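Local coordinates for protein 3',5'-cyclic-nucleotide phosphodiesterase 1 (Saccharomyces cerevisiae, PDB 4OJV) that is a class-II cyclic-nucleotide phosphodiesterase of the metallo-hydrolase clan, with two large mixed beta sheets and zinc ions bound in the model, at residues 79-90 with 357-368. Residues are numbered along the deposited sequence; the frame is centred on the assembly and turned at random.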
loop_
_atom_site.group_PDB
_atom_site.type_symbol
_atom_site.label_atom_id
_atom_site.label_comp_id
_atom_site.label_asym_id
_atom_site.label_seq_id
_atom_site.Cartn_x
_atom_site.Cartn_y
_atom_site.Cartn_z
ATOM N N PHE A 79 12.734 -21.285 3.957
ATOM C CA PHE A 79 13.170 -19.898 3.763
ATOM C C PHE A 79 14.190 -19.429 4.789
ATOM O O PHE A 79 14.692 -18.307 4.685
ATOM C CB PHE A 79 11.964 -18.950 3.809
ATOM C CG PHE A 79 10.969 -19.185 2.717
ATOM C CD1 PHE A 79 9.941 -20.109 2.880
ATOM C CD2 PHE A 79 11.058 -18.493 1.516
ATOM C CE1 PHE A 79 9.029 -20.336 1.861
ATOM C CE2 PHE A 79 10.146 -18.709 0.496
ATOM C CZ PHE A 79 9.123 -19.628 0.675
ATOM N N ILE A 80 14.465 -20.248 5.800
ATOM C CA ILE A 80 15.228 -19.788 6.956
ATOM C C ILE A 80 16.369 -20.734 7.321
ATOM O O ILE A 80 16.347 -21.928 6.993
ATOM C CB ILE A 80 14.313 -19.525 8.184
ATOM C CG1 ILE A 80 13.627 -20.821 8.652
ATOM C CG2 ILE A 80 13.291 -18.428 7.872
ATOM C CD1 ILE A 80 12.780 -20.673 9.903
ATOM N N ASP A 81 17.367 -20.193 8.005
ATOM C CA ASP A 81 18.417 -20.995 8.611
ATOM C C ASP A 81 17.790 -21.794 9.753
ATOM O O ASP A 81 16.944 -21.282 10.492
ATOM C CB ASP A 81 19.511 -20.078 9.143
ATOM C CG ASP A 81 20.655 -20.838 9.737
ATOM O OD1 ASP A 81 21.504 -21.309 8.958
ATOM O OD2 ASP A 81 20.693 -20.949 10.978
ATOM N N SER A 82 18.223 -23.044 9.916
ATOM C CA SER A 82 17.622 -23.940 10.905
ATOM C C SER A 82 17.793 -23.487 12.357
ATOM O O SER A 82 17.066 -23.952 13.237
ATOM C CB SER A 82 18.169 -25.359 10.746
ATOM O OG SER A 82 19.548 -25.383 11.051
ATOM N N LYS A 83 18.741 -22.587 12.607
ATOM C CA LYS A 83 19.008 -22.109 13.968
ATOM C C LYS A 83 18.315 -20.785 14.297
ATOM O O LYS A 83 18.434 -20.279 15.412
ATOM C CB LYS A 83 20.517 -22.008 14.219
ATOM C CG LYS A 83 21.206 -23.362 14.200
ATOM C CD LYS A 83 22.700 -23.254 14.426
ATOM C CE LYS A 83 23.343 -24.633 14.384
ATOM N NZ LYS A 83 24.826 -24.562 14.464
ATOM N N LEU A 84 17.581 -20.232 13.334
ATOM C CA LEU A 84 16.947 -18.935 13.533
ATOM C C LEU A 84 15.845 -19.003 14.577
ATOM O O LEU A 84 14.954 -19.843 14.503
ATOM C CB LEU A 84 16.376 -18.412 12.214
ATOM C CG LEU A 84 15.742 -17.020 12.280
ATOM C CD1 LEU A 84 16.800 -15.955 12.552
ATOM C CD2 LEU A 84 15.000 -16.746 10.981
ATOM N N ASN A 85 15.908 -18.085 15.537
ATOM C CA ASN A 85 14.892 -17.972 16.560
ATOM C C ASN A 85 13.757 -17.096 16.012
ATOM O O ASN A 85 13.850 -15.860 16.000
ATOM C CB ASN A 85 15.510 -17.374 17.828
ATOM C CG ASN A 85 14.612 -17.496 19.039
ATOM O OD1 ASN A 85 13.399 -17.650 18.920
ATOM N ND2 ASN A 85 15.215 -17.425 20.229
ATOM N N ILE A 86 12.698 -17.751 15.558
ATOM C CA ILE A 86 11.587 -17.101 14.872
ATOM C C ILE A 86 10.269 -17.669 15.375
ATOM O O ILE A 86 10.171 -18.860 15.701
ATOM C CB ILE A 86 11.720 -17.276 13.335
ATOM C CG1 ILE A 86 10.596 -16.564 12.564
ATOM C CG2 ILE A 86 11.829 -18.753 12.951
ATOM C CD1 ILE A 86 10.849 -16.499 11.068
ATOM N N GLN A 87 9.257 -16.819 15.445
ATOM C CA GLN A 87 7.920 -17.262 15.776
ATOM C C GLN A 87 6.913 -16.591 14.866
ATOM O O GLN A 87 7.132 -15.471 14.414
ATOM C CB GLN A 87 7.600 -16.954 17.239
ATOM C CG GLN A 87 8.551 -17.593 18.250
ATOM C CD GLN A 87 8.259 -19.062 18.535
ATOM O OE1 GLN A 87 8.224 -19.895 17.623
ATOM N NE2 GLN A 87 8.067 -19.383 19.799
ATOM N N LYS A 88 5.813 -17.274 14.588
ATOM C CA LYS A 88 4.706 -16.668 13.870
ATOM C C LYS A 88 3.968 -15.722 14.797
ATOM O O LYS A 88 3.771 -16.020 15.979
ATOM C CB LYS A 88 3.745 -17.748 13.363
ATOM C CG LYS A 88 2.623 -17.210 12.492
ATOM C CD LYS A 88 1.694 -18.308 12.002
ATOM C CE LYS A 88 0.610 -17.716 11.117
ATOM N NZ LYS A 88 -0.180 -18.757 10.405
ATOM N N GLY A 89 3.550 -14.583 14.255
ATOM C CA GLY A 89 2.748 -13.625 14.987
ATOM C C GLY A 89 3.549 -12.663 15.834
ATOM O O GLY A 89 4.785 -12.613 15.760
ATOM N N LEU A 90 2.824 -11.865 16.608
ATOM C CA LEU A 90 3.424 -10.917 17.531
ATOM C C LEU A 90 3.930 -11.660 18.759
ATOM O O LEU A 90 3.388 -12.708 19.127
ATOM C CB LEU A 90 2.405 -9.848 17.932
ATOM C CG LEU A 90 1.851 -9.019 16.768
ATOM C CD1 LEU A 90 0.593 -8.268 17.172
ATOM C CD2 LEU A 90 2.892 -8.065 16.201
ATOM N N ARG A 357 24.841 -17.496 8.856
ATOM C CA ARG A 357 23.478 -18.023 8.907
ATOM C C ARG A 357 22.549 -17.088 8.151
ATOM O O ARG A 357 22.295 -15.960 8.587
ATOM C CB ARG A 357 23.029 -18.194 10.354
ATOM C CG ARG A 357 23.882 -19.209 11.090
ATOM C CD ARG A 357 23.955 -18.941 12.569
ATOM N NE ARG A 357 24.918 -19.848 13.183
ATOM C CZ ARG A 357 24.843 -20.267 14.437
ATOM N NH1 ARG A 357 23.846 -19.866 15.218
ATOM N NH2 ARG A 357 25.763 -21.100 14.905
ATOM N N ILE A 358 22.081 -17.548 6.994
ATOM C CA ILE A 358 21.304 -16.723 6.072
ATOM C C ILE A 358 19.856 -17.181 6.078
ATOM O O ILE A 358 19.566 -18.369 5.932
ATOM C CB ILE A 358 21.891 -16.747 4.641
ATOM C CG1 ILE A 358 23.407 -16.490 4.667
ATOM C CG2 ILE A 358 21.158 -15.739 3.761
ATOM C CD1 ILE A 358 24.072 -16.555 3.308
ATOM N N SER A 359 18.956 -16.217 6.264
ATOM C CA SER A 359 17.520 -16.461 6.256
ATOM C C SER A 359 16.854 -15.373 5.435
ATOM O O SER A 359 17.363 -14.257 5.344
ATOM C CB SER A 359 16.948 -16.406 7.679
ATOM O OG SER A 359 17.541 -17.374 8.523
ATOM N N ILE A 360 15.700 -15.683 4.857
ATOM C CA ILE A 360 14.870 -14.664 4.215
ATOM C C ILE A 360 13.904 -14.122 5.260
ATOM O O ILE A 360 13.309 -14.895 6.010
ATOM C CB ILE A 360 14.065 -15.250 3.022
ATOM C CG1 ILE A 360 14.979 -15.976 2.015
ATOM C CG2 ILE A 360 13.222 -14.172 2.349
ATOM C CD1 ILE A 360 16.011 -15.116 1.316
ATOM N N ALA A 361 13.741 -12.796 5.300
ATOM C CA ALA A 361 12.736 -12.149 6.150
ATOM C C ALA A 361 11.333 -12.524 5.703
ATOM O O ALA A 361 11.005 -12.394 4.525
ATOM C CB ALA A 361 12.886 -10.636 6.108
ATOM N N LEU A 362 10.515 -12.987 6.646
ATOM C CA LEU A 362 9.147 -13.412 6.361
ATOM C C LEU A 362 8.141 -12.577 7.119
ATOM O O LEU A 362 8.148 -12.541 8.356
ATOM C CB LEU A 362 8.947 -14.885 6.717
ATOM C CG LEU A 362 9.766 -15.926 5.950
ATOM C CD1 LEU A 362 9.573 -17.313 6.551
ATOM C CD2 LEU A 362 9.406 -15.914 4.472
ATOM N N GLU A 363 7.265 -11.918 6.370
ATOM C CA GLU A 363 6.209 -11.112 6.951
ATOM C C GLU A 363 5.377 -11.926 7.922
ATOM O O GLU A 363 5.198 -13.141 7.741
ATOM C CB GLU A 363 5.289 -10.599 5.850
ATOM C CG GLU A 363 5.955 -9.649 4.889
ATOM C CD GLU A 363 6.662 -10.290 3.709
ATOM O OE1 GLU A 363 6.895 -11.554 3.625
ATOM O OE2 GLU A 363 6.988 -9.447 2.843
ATOM N N GLY A 364 4.876 -11.263 8.956
ATOM C CA GLY A 364 3.983 -11.921 9.900
ATOM C C GLY A 364 4.719 -12.767 10.921
ATOM O O GLY A 364 4.105 -13.604 11.580
ATOM N N HIS A 365 6.025 -12.544 11.062
ATOM C CA HIS A 365 6.857 -13.281 12.012
ATOM C C HIS A 365 7.695 -12.348 12.829
ATOM O O HIS A 365 7.976 -11.224 12.407
ATOM C CB HIS A 365 7.742 -14.289 11.274
ATOM C CG HIS A 365 6.958 -15.364 10.584
ATOM N ND1 HIS A 365 6.320 -15.157 9.415
ATOM C CD2 HIS A 365 6.658 -16.666 10.975
ATOM C CE1 HIS A 365 5.674 -16.283 9.063
ATOM N NE2 HIS A 365 5.875 -17.197 10.025
ATOM N N THR A 366 8.104 -12.814 14.005
ATOM C CA THR A 366 9.000 -12.094 14.888
ATOM C C THR A 366 10.313 -12.855 15.021
ATOM O O THR A 366 10.322 -14.080 15.195
ATOM C CB THR A 366 8.351 -11.893 16.274
ATOM O OG1 THR A 366 7.115 -11.193 16.104
ATOM C CG2 THR A 366 9.257 -11.088 17.203
ATOM N N LEU A 367 11.418 -12.128 14.906
ATOM C CA LEU A 367 12.758 -12.675 15.123
ATOM C C LEU A 367 13.246 -12.254 16.493
ATOM O O LEU A 367 12.978 -11.135 16.933
ATOM C CB LEU A 367 13.743 -12.134 14.088
ATOM C CG LEU A 367 13.341 -12.204 12.622
ATOM C CD1 LEU A 367 14.443 -11.643 11.739
ATOM C CD2 LEU A 367 13.050 -13.639 12.243
ATOM N N PHE A 368 13.994 -13.141 17.144
ATOM C CA PHE A 368 14.516 -12.906 18.483
ATOM C C PHE A 368 16.021 -13.023 18.357
ATOM O O PHE A 368 16.532 -14.120 18.138
ATOM C CB PHE A 368 13.939 -13.937 19.461
ATOM C CG PHE A 368 12.434 -13.892 19.564
ATOM C CD1 PHE A 368 11.639 -14.525 18.623
ATOM C CD2 PHE A 368 11.813 -13.195 20.598
ATOM C CE1 PHE A 368 10.253 -14.458 18.699
ATOM C CE2 PHE A 368 10.427 -13.137 20.684
ATOM C CZ PHE A 368 9.645 -13.775 19.738
HETATM O O HOH W 1 22.433 -20.214 6.028
#
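Ile86 and Leu367 lie side by side and point the same way, the isoleucine's CD1 3.8 Å from CD2 of the leucine, where strand 86-88 pairs antiparallel with strand 365-368. The two mixed beta sheets and zinc ligands are consistent with the metallo-beta-lactamase-type fold of this clan; here strand 86-88 edges one sheet, while the preceding loop runs beside strand 357-360, an outermost strand of the other, so that one short segment of chain spans both. CD2 of Leu84 extends the apolar row on Leu367.

Gln87 and Thr366 form the hydrogen-bonded pair, Gln87 N giving to Thr366 O and Thr366 N to Gln87 O. On the same face the CG methylene of Gln87 meets CE1 of Phe368 at 3.6 Å, the two side chains crossing at about a right angle. The amide plane of Asn85 is inclined 35° to the same ring, with its OD1 near Phe368 CD1.

Lys88 packs differently: its CA comes within 3.5 Å of CD2 of His365, and the extended chain then leads away. The imidazole is held from both nitrogens, ND1 giving to Glu363 O within the type II turn, from above the carbonyl plane, and NE2 hydrogen-bonded to OE2 of Glu63.

At the other sheet, Ile360 N donates almost straight to Phe79 O, and both methyls of Leu362 pack against Phe79 CB. The Asp81 carboxylate lies against CB and CG of Arg357, its plane only 14° from the guanidinium's, but their charged atoms do not touch: Arg357 NH2 pairs with Asp355, and Asp81 OD2 accepts from Lys83 N in an Asx turn. CD of Lys83 lies over one guanidinium face, offset toward its rim. With OG anti to its carbonyl carbon (chi1 -60°), Ser359 accepts from Asp81 N at 2.9 Å. Past the far end of strand 86-88, Thr366 OG1 donates in the carbonyl plane to Gly89 O, 2.8 Å away.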